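Local coordinates for protein beta-d-glucoside glucohydrolase (Hypocrea jecorina, PDB 3ZZ1) that probably hydrolyses terminal, non-reducing beta-D-glucosyl residues to release beta-D-glucose, as a secreted family 3 beta-glucosidase of cellulose breakdown, at residues Y584-V589 against T618-N623. Residues are numbered along the deposited sequence; the frame is centred on the assembly and turned at random.
Sequences YSRLSV and TVDIAN
Ser-585 and Asp-620 form a hydrogen-bonded antiparallel pair: Ser-585 N donates to Asp-620 O at 3.1 Å, and Asp-620 N returns to Ser-585 O. Ser-588 and Thr-618 repeat the arrangement, Ser-588 N meeting Thr-618 O at 3.0 Å in a nearly straight bond of 167°. Two residues separate the serines on 584-589 but only Val-619 lies between their partners: a beta bulge, with Arg-586 and Leu-587 set against Val-619. Arg-586 has positive phi (62°), and its carbonyl stays out of the pairing. On the face with the serines, Asp-620 CB packs 3.7 Å from Ser-585 OG, and Asp-620 OD2 lies 3.7 Å from Arg-586 CG. The guanidinium swings outward, leaving Arg-586 NE 5.4 Å from Asp-620 OD2, too far for a salt bridge, though the opposite charges probably attract weakly. An alanine at Asp-620 would probably leave the aliphatic start of Arg-586 without its carboxylate neighbour and the guanidinium without that nearby negative charge. One water joins Ser-588 OG to Thr-618 OG1. On the other face, Leu-587, with CG anti to the backbone N (chi1 177°), lies alongside Val-619, its CD1 3.6 Å from Val-619 CG1. Ile-621 CG1 sits over one face of the Tyr-584 ring, whose hydroxyl bonds to Glu-631. Val-697 touches Tyr-584, Leu-587 and Val-619 from the opposing sheet of this fibronectin type III-like sandwich. The chemistry is thus divided by face: apolar contacts and the bonded Tyr-584 hydroxyl inward; serine and threonine hydroxyls, water and a distant charge pair outward.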
# COMPACT_ATOMS: atom_id res chain seq x y z
N TYR A 584 -4.06 -2.47 28.92
CA TYR A 584 -5.40 -2.59 28.39
C TYR A 584 -6.32 -3.08 29.49
O TYR A 584 -5.96 -3.98 30.26
CB TYR A 584 -5.42 -3.59 27.23
CG TYR A 584 -4.62 -3.20 25.99
CD1 TYR A 584 -3.30 -2.73 26.08
CD2 TYR A 584 -5.18 -3.34 24.72
CE1 TYR A 584 -2.58 -2.39 24.94
CE2 TYR A 584 -4.46 -3.00 23.58
CZ TYR A 584 -3.17 -2.53 23.69
OH TYR A 584 -2.47 -2.20 22.56
N SER A 585 -7.51 -2.51 29.57
CA SER A 585 -8.52 -2.96 30.53
C SER A 585 -9.92 -2.74 29.99
O SER A 585 -10.11 -2.04 28.99
CB SER A 585 -8.36 -2.22 31.86
OG SER A 585 -8.51 -0.83 31.69
N ARG A 586 -10.89 -3.37 30.65
CA ARG A 586 -12.31 -3.08 30.44
C ARG A 586 -12.75 -3.39 29.01
O ARG A 586 -13.23 -2.51 28.29
CB ARG A 586 -12.63 -1.62 30.81
CG ARG A 586 -12.13 -1.18 32.20
CD ARG A 586 -13.00 -1.75 33.32
NE ARG A 586 -12.60 -1.29 34.64
CZ ARG A 586 -11.87 -1.99 35.50
NH1 ARG A 586 -11.43 -3.20 35.18
NH2 ARG A 586 -11.57 -1.48 36.69
N LEU A 587 -12.59 -4.65 28.60
CA LEU A 587 -13.03 -5.09 27.29
C LEU A 587 -14.55 -5.30 27.28
O LEU A 587 -15.07 -6.09 28.06
CB LEU A 587 -12.30 -6.36 26.86
CG LEU A 587 -12.65 -7.06 25.54
CD1 LEU A 587 -12.63 -6.10 24.36
CD2 LEU A 587 -11.69 -8.19 25.29
N SER A 588 -15.23 -4.59 26.39
CA SER A 588 -16.67 -4.76 26.20
C SER A 588 -17.01 -5.03 24.73
O SER A 588 -16.35 -4.51 23.83
CB SER A 588 -17.43 -3.54 26.69
OG SER A 588 -17.38 -2.51 25.73
N VAL A 589 -18.04 -5.84 24.51
CA VAL A 589 -18.49 -6.21 23.17
C VAL A 589 -19.99 -5.96 23.07
O VAL A 589 -20.77 -6.56 23.81
CB VAL A 589 -18.19 -7.72 22.86
CG1 VAL A 589 -18.81 -8.15 21.53
CG2 VAL A 589 -16.69 -8.00 22.88
N THR A 618 -14.79 -2.31 22.49
CA THR A 618 -14.15 -1.20 23.19
C THR A 618 -13.15 -1.70 24.24
O THR A 618 -13.42 -2.68 24.94
CB THR A 618 -15.21 -0.30 23.87
OG1 THR A 618 -16.08 0.26 22.87
CG2 THR A 618 -14.57 0.82 24.64
N VAL A 619 -12.01 -1.03 24.33
CA VAL A 619 -11.02 -1.25 25.40
C VAL A 619 -10.49 0.10 25.88
O VAL A 619 -10.50 1.08 25.13
CB VAL A 619 -9.80 -2.12 24.96
CG1 VAL A 619 -10.16 -3.58 24.90
CG2 VAL A 619 -9.21 -1.63 23.63
N ASP A 620 -10.01 0.13 27.12
CA ASP A 620 -9.33 1.29 27.66
C ASP A 620 -7.83 1.09 27.55
O ASP A 620 -7.33 -0.02 27.75
CB ASP A 620 -9.71 1.53 29.12
CG ASP A 620 -11.14 1.99 29.29
OD1 ASP A 620 -11.77 2.34 28.27
OD2 ASP A 620 -11.63 2.00 30.44
N ILE A 621 -7.11 2.15 27.21
CA ILE A 621 -5.66 2.10 27.15
C ILE A 621 -5.09 3.24 27.99
O ILE A 621 -5.43 4.41 27.78
CB ILE A 621 -5.14 2.19 25.70
CG1 ILE A 621 -5.79 1.11 24.83
CG2 ILE A 621 -3.62 2.05 25.66
CD1 ILE A 621 -5.85 1.48 23.38
N ALA A 622 -4.22 2.88 28.93
CA ALA A 622 -3.53 3.85 29.77
C ALA A 622 -2.03 3.77 29.56
O ALA A 622 -1.47 2.67 29.41
CB ALA A 622 -3.88 3.63 31.25
N ASN A 623 -1.38 4.93 29.54
CA ASN A 623 0.07 5.01 29.51
C ASN A 623 0.59 4.85 30.93
O ASN A 623 0.47 5.77 31.75
CB ASN A 623 0.53 6.34 28.88
CG ASN A 623 2.05 6.53 28.89
OD1 ASN A 623 2.79 5.81 29.56
ND2 ASN A 623 2.51 7.53 28.14
O HOH W 1 -6.32 0.67 30.73
O HOH W 2 -18.15 -2.13 23.03